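Local coordinates for protein maltose operon transcriptional repressor (Staphylococcus aureus subsp. aureus Mu50, PDB 3HCW) that probably represses transcription of the maltose operon by binding its DNA, with a periplasmic-binding-protein-like region that in relatives senses a small effector, at residues A[59-64]-A[88-93]; A[123-128]-A[279-284]. One frame throughout, in Å; residues are numbered along the deposited sequence.

Contact 1 (A[59-64]-A[88-93])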
ATOM      1  N   GLU A  59      23.140 -10.391   5.473  1.00 64.84           N
ATOM      2  CA  GLU A  59      22.618  -9.453   6.465  1.00 57.70           C
ATOM      3  C   GLU A  59      21.932 -10.104   7.669  1.00 61.84           C
ATOM      4  O   GLU A  59      21.898  -9.513   8.750  1.00 66.02           O
ATOM      5  CB  GLU A  59      21.759  -8.359   5.815  1.00 55.68           C
ATOM      6  CG  GLU A  59      20.264  -8.571   5.778  1.00 53.63           C
ATOM      7  CD  GLU A  59      19.519  -7.273   6.031  1.00 60.22           C
ATOM      8  OE1 GLU A  59      18.741  -6.830   5.162  1.00 51.14           O
ATOM      9  OE2 GLU A  59      19.731  -6.676   7.102  1.00 69.62           O
ATOM     10  N   VAL A  60      21.405 -11.314   7.492  1.00 59.39           N
ATOM     11  CA  VAL A  60      20.865 -12.068   8.621  1.00 52.80           C
ATOM     12  C   VAL A  60      22.019 -12.647   9.438  1.00 57.96           C
ATOM     13  O   VAL A  60      21.969 -12.628  10.667  1.00 63.46           O
ATOM     14  CB  VAL A  60      19.855 -13.159   8.182  1.00 53.52           C
ATOM     15  CG1 VAL A  60      19.580 -14.158   9.317  1.00 45.56           C
ATOM     16  CG2 VAL A  60      18.550 -12.513   7.707  1.00 43.05           C
ATOM     17  N   TYR A  61      23.064 -13.122   8.757  1.00 59.12           N
ATOM     18  CA  TYR A  61      24.262 -13.633   9.438  1.00 61.41           C
ATOM     19  C   TYR A  61      24.960 -12.559  10.277  1.00 55.40           C
ATOM     20  O   TYR A  61      25.483 -12.858  11.351  1.00 57.87           O
ATOM     21  CB  TYR A  61      25.258 -14.268   8.460  1.00 60.85           C
ATOM     22  CG  TYR A  61      26.422 -14.948   9.146  1.00 59.81           C
ATOM     23  CD1 TYR A  61      26.261 -16.179   9.778  1.00 65.95           C
ATOM     24  CD2 TYR A  61      27.685 -14.351   9.175  1.00 63.56           C
ATOM     25  CE1 TYR A  61      27.326 -16.805  10.418  1.00 67.50           C
ATOM     26  CE2 TYR A  61      28.751 -14.966   9.813  1.00 61.20           C
ATOM     27  CZ  TYR A  61      28.568 -16.194  10.430  1.00 69.64           C
ATOM     28  OH  TYR A  61      29.625 -16.812  11.062  1.00 69.07           O
ATOM     29  N   LYS A  62      24.961 -11.325   9.770  1.00 56.21           N
ATOM     30  CA  LYS A  62      25.446 -10.167  10.516  1.00 59.54           C
ATOM     31  C   LYS A  62      24.659 -10.008  11.815  1.00 59.37           C
ATOM     32  O   LYS A  62      25.260  -9.908  12.883  1.00 59.17           O
ATOM     33  CB  LYS A  62      25.372  -8.895   9.664  1.00 58.22           C
ATOM     34  CG  LYS A  62      26.040  -7.666  10.292  1.00 55.68           C
ATOM     35  CD  LYS A  62      26.467  -6.634   9.237  1.00 55.87           C
ATOM     36  CE  LYS A  62      25.282  -6.005   8.505  1.00 77.40           C
ATOM     37  NZ  LYS A  62      24.507  -5.059   9.361  1.00 79.07           N
ATOM     38  N   MET A  63      23.326 -10.035  11.720  1.00 55.85           N
ATOM     39  CA  MET A  63      22.444 -10.006  12.901  1.00 53.75           C
ATOM     40  C   MET A  63      22.699 -11.134  13.919  1.00 50.36           C
ATOM     41  O   MET A  63      22.533 -10.920  15.122  1.00 55.69           O
ATOM     42  CB  MET A  63      20.970  -9.982  12.485  1.00 51.66           C
ATOM     43  CG  MET A  63      20.563  -8.736  11.708  1.00 53.66           C
ATOM     44  SD  MET A  63      19.043  -8.928  10.748  1.00 50.17           S
ATOM     45  CE  MET A  63      17.811  -8.667  12.017  1.00 55.87           C
ATOM     46  N   ILE A  64      23.101 -12.319  13.445  1.00 50.19           N
ATOM     47  CA  ILE A  64      23.474 -13.425  14.344  1.00 56.86           C
ATOM     48  C   ILE A  64      24.792 -13.114  15.049  1.00 64.57           C
ATOM     49  O   ILE A  64      24.855 -13.074  16.284  1.00 59.95           O
ATOM     50  CB  ILE A  64      23.693 -14.810  13.626  1.00 59.67           C
ATOM     51  CG1 ILE A  64      22.709 -15.079  12.472  1.00 70.10           C
ATOM     52  CG2 ILE A  64      23.736 -15.960  14.657  1.00 47.64           C
ATOM     53  CD1 ILE A  64      21.255 -15.184  12.833  1.00 64.12           C
ATOM     54  N   ILE A  88      18.925 -22.534  12.067  1.00 67.66           N
ATOM     55  CA  ILE A  88      18.978 -23.884  12.631  1.00 68.76           C
ATOM     56  C   ILE A  88      20.415 -24.252  13.010  1.00 69.09           C
ATOM     57  O   ILE A  88      20.659 -24.751  14.116  1.00 64.68           O
ATOM     58  CB  ILE A  88      18.323 -24.928  11.678  1.00 71.75           C
ATOM     59  CG1 ILE A  88      16.795 -24.793  11.737  1.00 71.05           C
ATOM     60  CG2 ILE A  88      18.741 -26.365  12.035  1.00 70.45           C
ATOM     61  CD1 ILE A  88      16.056 -25.403  10.562  1.00 63.81           C
ATOM     62  N   ASP A  89      21.354 -23.976  12.102  1.00 74.20           N
ATOM     63  CA  ASP A  89      22.789 -24.202  12.339  1.00 79.93           C
ATOM     64  C   ASP A  89      23.321 -23.406  13.532  1.00 82.19           C
ATOM     65  O   ASP A  89      24.067 -23.935  14.361  1.00 83.93           O
ATOM     66  CB  ASP A  89      23.612 -23.847  11.092  1.00 77.34           C
ATOM     67  CG  ASP A  89      23.465 -24.868   9.973  1.00 85.05           C
ATOM     68  OD1 ASP A  89      23.401 -24.451   8.794  1.00 81.52           O
ATOM     69  OD2 ASP A  89      23.417 -26.084  10.269  1.00 81.62           O
ATOM     70  N   GLU A  90      22.911 -22.141  13.621  1.00 79.15           N
ATOM     71  CA  GLU A  90      23.457 -21.218  14.611  1.00 76.04           C
ATOM     72  C   GLU A  90      22.544 -21.026  15.827  1.00 72.11           C
ATOM     73  O   GLU A  90      22.621 -20.006  16.519  1.00 71.31           O
ATOM     74  CB  GLU A  90      23.828 -19.890  13.947  1.00 76.52           C
ATOM     75  CG  GLU A  90      24.593 -20.082  12.636  1.00 87.47           C
ATOM     76  CD  GLU A  90      25.864 -19.263  12.543  1.00 96.57           C
ATOM     77  OE1 GLU A  90      26.827 -19.748  11.911  1.00 95.10           O
ATOM     78  OE2 GLU A  90      25.906 -18.142  13.095  1.00104.43           O
ATOM     79  N   SER A  91      21.687 -22.026  16.061  1.00 67.05           N
ATOM     80  CA  SER A  91      20.840 -22.168  17.261  1.00 62.64           C
ATOM     81  C   SER A  91      19.929 -20.989  17.648  1.00 62.52           C
ATOM     82  O   SER A  91      19.584 -20.829  18.825  1.00 62.61           O
ATOM     83  CB  SER A  91      21.682 -22.612  18.461  1.00 65.20           C
ATOM     84  OG  SER A  91      21.987 -23.990  18.372  1.00 70.34           O
ATOM     85  N   MET A  92      19.529 -20.188  16.662  1.00 53.38           N
ATOM     86  CA  MET A  92      18.672 -19.031  16.912  1.00 57.06           C
ATOM     87  C   MET A  92      17.202 -19.437  17.011  1.00 52.83           C
ATOM     88  O   MET A  92      16.706 -20.146  16.139  1.00 50.71           O
ATOM     89  CB  MET A  92      18.853 -17.975  15.816  1.00 58.35           C
ATOM     90  CG  MET A  92      20.186 -17.224  15.855  1.00 63.77           C
ATOM     91  SD  MET A  92      20.545 -16.408  17.427  1.00 62.63           S
ATOM     92  CE  MET A  92      19.170 -15.255  17.598  1.00 51.00           C
ATOM     93  N   PRO A  93      16.507 -18.997  18.080  1.00 52.37           N
ATOM     94  CA  PRO A  93      15.063 -19.226  18.215  1.00 52.15           C
ATOM     95  C   PRO A  93      14.315 -18.478  17.122  1.00 51.57           C
ATOM     96  O   PRO A  93      14.684 -17.342  16.803  1.00 51.48           O
ATOM     97  CB  PRO A  93      14.734 -18.606  19.580  1.00 47.94           C
ATOM     98  CG  PRO A  93      16.033 -18.554  20.306  1.00 42.31           C
ATOM     99  CD  PRO A  93      17.042 -18.261  19.240  1.00 52.84           C
TER

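Contact 2 (A[123-128]-A[279-284])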
ATOM      1  N   THR A 123     -12.508 -20.754  -5.238  1.00 24.19           N
ATOM      2  CA  THR A 123     -12.773 -21.460  -6.492  1.00 27.72           C
ATOM      3  C   THR A 123     -14.223 -21.961  -6.522  1.00 28.28           C
ATOM      4  O   THR A 123     -14.873 -21.865  -7.546  1.00 29.47           O
ATOM      5  CB  THR A 123     -11.785 -22.654  -6.759  1.00 30.88           C
ATOM      6  OG1 THR A 123     -10.421 -22.230  -6.583  1.00 34.90           O
ATOM      7  CG2 THR A 123     -11.946 -23.182  -8.182  1.00 20.50           C
ATOM      8  N   ARG A 124     -14.717 -22.489  -5.402  1.00 32.35           N
ATOM      9  CA  ARG A 124     -16.115 -22.947  -5.298  1.00 34.87           C
ATOM     10  C   ARG A 124     -17.107 -21.825  -5.575  1.00 33.26           C
ATOM     11  O   ARG A 124     -18.064 -22.016  -6.322  1.00 35.46           O
ATOM     12  CB  ARG A 124     -16.410 -23.539  -3.909  1.00 37.88           C
ATOM     13  CG  ARG A 124     -16.614 -25.044  -3.876  1.00 58.20           C
ATOM     14  CD  ARG A 124     -17.943 -25.441  -4.521  1.00 77.11           C
ATOM     15  NE  ARG A 124     -19.066 -25.448  -3.584  1.00 84.41           N
ATOM     16  CZ  ARG A 124     -20.344 -25.601  -3.935  1.00 91.70           C
ATOM     17  NH1 ARG A 124     -20.686 -25.750  -5.210  1.00 88.30           N
ATOM     18  NH2 ARG A 124     -21.291 -25.596  -3.005  1.00 98.53           N
ATOM     19  N   HIS A 125     -16.859 -20.663  -4.974  1.00 36.83           N
ATOM     20  CA  HIS A 125     -17.730 -19.487  -5.129  1.00 42.23           C
ATOM     21  C   HIS A 125     -17.922 -19.042  -6.576  1.00 44.02           C
ATOM     22  O   HIS A 125     -19.058 -18.730  -6.986  1.00 37.24           O
ATOM     23  CB  HIS A 125     -17.221 -18.314  -4.288  1.00 39.53           C
ATOM     24  CG  HIS A 125     -17.805 -16.995  -4.685  1.00 36.99           C
ATOM     25  ND1 HIS A 125     -19.097 -16.631  -4.375  1.00 39.01           N
ATOM     26  CD2 HIS A 125     -17.279 -15.959  -5.381  1.00 33.13           C
ATOM     27  CE1 HIS A 125     -19.343 -15.427  -4.855  1.00 35.79           C
ATOM     28  NE2 HIS A 125     -18.257 -14.998  -5.475  1.00 42.26           N
ATOM     29  N   VAL A 126     -16.827 -19.006  -7.346  1.00 36.28           N
ATOM     30  CA  VAL A 126     -16.933 -18.614  -8.756  1.00 36.74           C
ATOM     31  C   VAL A 126     -17.726 -19.640  -9.562  1.00 31.06           C
ATOM     32  O   VAL A 126     -18.492 -19.270 -10.456  1.00 36.45           O
ATOM     33  CB  VAL A 126     -15.571 -18.211  -9.431  1.00 40.74           C
ATOM     34  CG1 VAL A 126     -14.877 -17.140  -8.620  1.00 46.38           C
ATOM     35  CG2 VAL A 126     -14.645 -19.393  -9.632  1.00 37.76           C
ATOM     36  N   ILE A 127     -17.588 -20.916  -9.195  1.00 40.75           N
ATOM     37  CA  ILE A 127     -18.338 -22.005  -9.837  1.00 37.81           C
ATOM     38  C   ILE A 127     -19.828 -21.887  -9.526  1.00 35.47           C
ATOM     39  O   ILE A 127     -20.662 -22.071 -10.409  1.00 44.77           O
ATOM     40  CB  ILE A 127     -17.746 -23.386  -9.472  1.00 32.45           C
ATOM     41  CG1 ILE A 127     -16.345 -23.514 -10.092  1.00 35.73           C
ATOM     42  CG2 ILE A 127     -18.663 -24.527  -9.910  1.00 28.38           C
ATOM     43  CD1 ILE A 127     -15.656 -24.862  -9.857  1.00 36.75           C
ATOM     44  N   GLU A 128     -20.140 -21.512  -8.284  1.00 38.05           N
ATOM     45  CA  GLU A 128     -21.516 -21.252  -7.842  1.00 46.60           C
ATOM     46  C   GLU A 128     -22.211 -20.137  -8.624  1.00 41.47           C
ATOM     47  O   GLU A 128     -23.433 -20.130  -8.720  1.00 43.42           O
ATOM     48  CB  GLU A 128     -21.569 -20.954  -6.339  1.00 42.61           C
ATOM     49  CG  GLU A 128     -21.311 -22.174  -5.454  1.00 61.39           C
ATOM     50  CD  GLU A 128     -21.190 -21.838  -3.965  1.00 61.68           C
ATOM     51  OE1 GLU A 128     -20.558 -20.817  -3.617  1.00 81.42           O
ATOM     52  OE2 GLU A 128     -21.715 -22.613  -3.138  1.00 72.19           O
ATOM     53  N   LEU A 279     -14.024 -15.258   2.790  1.00 33.75           N
ATOM     54  CA  LEU A 279     -14.460 -14.764   1.497  1.00 33.09           C
ATOM     55  C   LEU A 279     -15.257 -13.468   1.657  1.00 30.90           C
ATOM     56  O   LEU A 279     -16.176 -13.397   2.472  1.00 34.38           O
ATOM     57  CB  LEU A 279     -15.303 -15.832   0.781  1.00 34.78           C
ATOM     58  CG  LEU A 279     -15.957 -15.458  -0.562  1.00 31.92           C
ATOM     59  CD1 LEU A 279     -14.917 -15.267  -1.638  1.00 30.44           C
ATOM     60  CD2 LEU A 279     -16.960 -16.505  -0.977  1.00 28.58           C
ATOM     61  N   LYS A 280     -14.859 -12.449   0.898  1.00 36.33           N
ATOM     62  CA  LYS A 280     -15.585 -11.184   0.769  1.00 33.28           C
ATOM     63  C   LYS A 280     -16.051 -11.071  -0.684  1.00 36.15           C
ATOM     64  O   LYS A 280     -15.232 -10.858  -1.585  1.00 32.57           O
ATOM     65  CB  LYS A 280     -14.678  -9.983   1.093  1.00 32.31           C
ATOM     66  CG  LYS A 280     -14.007  -9.975   2.470  1.00 41.41           C
ATOM     67  CD  LYS A 280     -14.853  -9.233   3.504  1.00 53.05           C
ATOM     68  CE  LYS A 280     -14.026  -8.784   4.705  1.00 56.97           C
ATOM     69  NZ  LYS A 280     -13.430  -9.930   5.455  1.00 59.73           N
ATOM     70  N   ILE A 281     -17.359 -11.217  -0.908  1.00 36.96           N
ATOM     71  CA  ILE A 281     -17.945 -11.162  -2.252  1.00 28.41           C
ATOM     72  C   ILE A 281     -18.169  -9.725  -2.688  1.00 38.53           C
ATOM     73  O   ILE A 281     -18.777  -8.932  -1.964  1.00 33.84           O
ATOM     74  CB  ILE A 281     -19.269 -11.943  -2.324  1.00 36.64           C
ATOM     75  CG1 ILE A 281     -19.043 -13.388  -1.854  1.00 25.63           C
ATOM     76  CG2 ILE A 281     -19.855 -11.898  -3.749  1.00 31.69           C
ATOM     77  CD1 ILE A 281     -20.331 -14.183  -1.575  1.00 25.38           C
ATOM     78  N   ARG A 282     -17.650  -9.380  -3.864  1.00 36.66           N
ATOM     79  CA  ARG A 282     -17.817  -8.032  -4.407  1.00 33.53           C
ATOM     80  C   ARG A 282     -18.311  -8.109  -5.858  1.00 33.22           C
ATOM     81  O   ARG A 282     -18.690  -9.181  -6.326  1.00 34.44           O
ATOM     82  CB  ARG A 282     -16.512  -7.226  -4.276  1.00 35.39           C
ATOM     83  CG  ARG A 282     -16.048  -6.998  -2.829  1.00 20.08           C
ATOM     84  CD  ARG A 282     -15.203  -5.732  -2.671  1.00 20.26           C
ATOM     85  NE  ARG A 282     -14.782  -5.555  -1.273  1.00 31.28           N
ATOM     86  CZ  ARG A 282     -13.701  -6.128  -0.738  1.00 42.83           C
ATOM     87  NH1 ARG A 282     -12.908  -6.901  -1.481  1.00 27.89           N
ATOM     88  NH2 ARG A 282     -13.413  -5.936   0.541  1.00 32.33           N
ATOM     89  N   LYS A 283     -18.285  -6.981  -6.567  1.00 35.50           N
ATOM     90  CA  LYS A 283     -18.853  -6.874  -7.919  1.00 34.72           C
ATOM     91  C   LYS A 283     -18.209  -7.819  -8.962  1.00 38.52           C
ATOM     92  O   LYS A 283     -18.898  -8.322  -9.855  1.00 34.31           O
ATOM     93  CB  LYS A 283     -18.819  -5.397  -8.374  1.00 37.03           C
ATOM     94  CG  LYS A 283     -18.993  -5.124  -9.884  1.00 52.07           C
ATOM     95  CD  LYS A 283     -20.424  -5.366 -10.393  1.00 61.89           C
ATOM     96  CE  LYS A 283     -21.321  -4.156 -10.186  1.00 68.18           C
ATOM     97  NZ  LYS A 283     -22.723  -4.436 -10.605  1.00 75.13           N
ATOM     98  N   SER A 284     -16.918  -8.115  -8.808  1.00 34.66           N
ATOM     99  CA  SER A 284     -16.178  -8.849  -9.836  1.00 33.83           C
ATOM    100  C   SER A 284     -16.577 -10.317 -10.003  1.00 32.82           C
ATOM    101  O   SER A 284     -16.185 -10.946 -10.972  1.00 33.88           O
ATOM    102  CB  SER A 284     -14.679  -8.732  -9.604  1.00 31.14           C
ATOM    103  OG  SER A 284     -14.287  -9.472  -8.468  1.00 30.03           O
TER

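Contact 1 (A[59-64]-A[88-93])
The carboxylate oxygen OE2 of E90 settles where two side chains of helix 53-65 converge, and both meet it through carbon: CE1 of Y61 lies 3.3 Å from OE2, and I64 CG2 follows at 3.5 Å from the same oxygen. No hydrogen bond spans the two segments; the carboxylate meets its neighbours across the contact through their carbon atoms. The second oxygen, OE1, stands at the edge of the Y61 ring and in its plane, 3.3 Å from CE1, whereas OE2 comes to that carbon obliquely. Ring and carboxylate planes are inclined by 64°, and the long directions of the two side chains are nearly perpendicular. An anion at the rim of an aromatic ring faces the weakly positive C-H border, which probably makes the approach mildly attractive. Y61 gets there because its CG is anti to the backbone N (chi1 -173°), which swings the ring out toward E90; the glutamate chain in turn bends at chi2 and brings its carboxylate up to the CE1 side of the ring.

Next to the carboxylate the contact becomes purely apolar. I64 and M92 lie alongside with their chains running oppositely, CD1 of I64 lying 3.8 Å from CG of M92. I64 meets both partners: CG2 reaches the carboxylate and the methionine, CD1 the methionine.

Helix 82-89 ends just before E90, so the contact joins helix 53-65 to the turn leading into strand 94-97. On the sheet side, F72 of strand 71-74 receives I64 and M92, and L87 of helix 82-89 also packs on I64: two neighbouring helices of successive beta-alpha-beta crossovers lie on one face of the parallel sheet.

Contact 2 (A[123-128]-A[279-284])
The imidazole of H125 is touched at both ends by aliphatic side chains, L279 at its root and I281 at its tip. CD2 of L279 lies 3.8 Å from H125 CB and equally near CG, the leucine set roughly square to the histidine. Farther out, CE1 of H125 sits 3.6 Å from CG1 of I281, and all three outer carbons of the isoleucine, CG1, CG2 and CD1, gather round that one ring carbon. Both aliphatic groups approach the ring obliquely.

Two features set the ring in place. A chi1 of 163° turns the imidazole away from the backbone N of H125, and the histidine reaches out from helix 115-129 toward the other segment. Its NE2 is hydrogen-bonded to OG1 of T285, the residue directly after S284, which should restrain rotation of the ring and satisfies a polar atom of a buried residue.

T241, which touches both H125 and L279, belongs to strand 241-244, the antiparallel neighbour of strand 272-280. The contact therefore joins helix 115-129 to the end of strand 272-280 and the turn beyond it, while the helix also packs, through T123, V126 and I127, against L134 of strand 133-139.

Contacts 1 and 2 lie on opposite sides of the chain's centre, their own centres 43 Å apart and their nearest atoms about 31 Å apart. Along the chain, contact 1 is complete before contact 2 begins. Each pairs a helix with the end of another element and the turn that follows, but contact 1 joins segments only 24 residues apart, and contact 2 spans 151. They fall in the two alpha/beta halves expected of a periplasmic-binding-protein-like fold. In relatives the effector binds in the cleft between such halves; each contact lies wholly within one half, and no atoms of the two contacts meet.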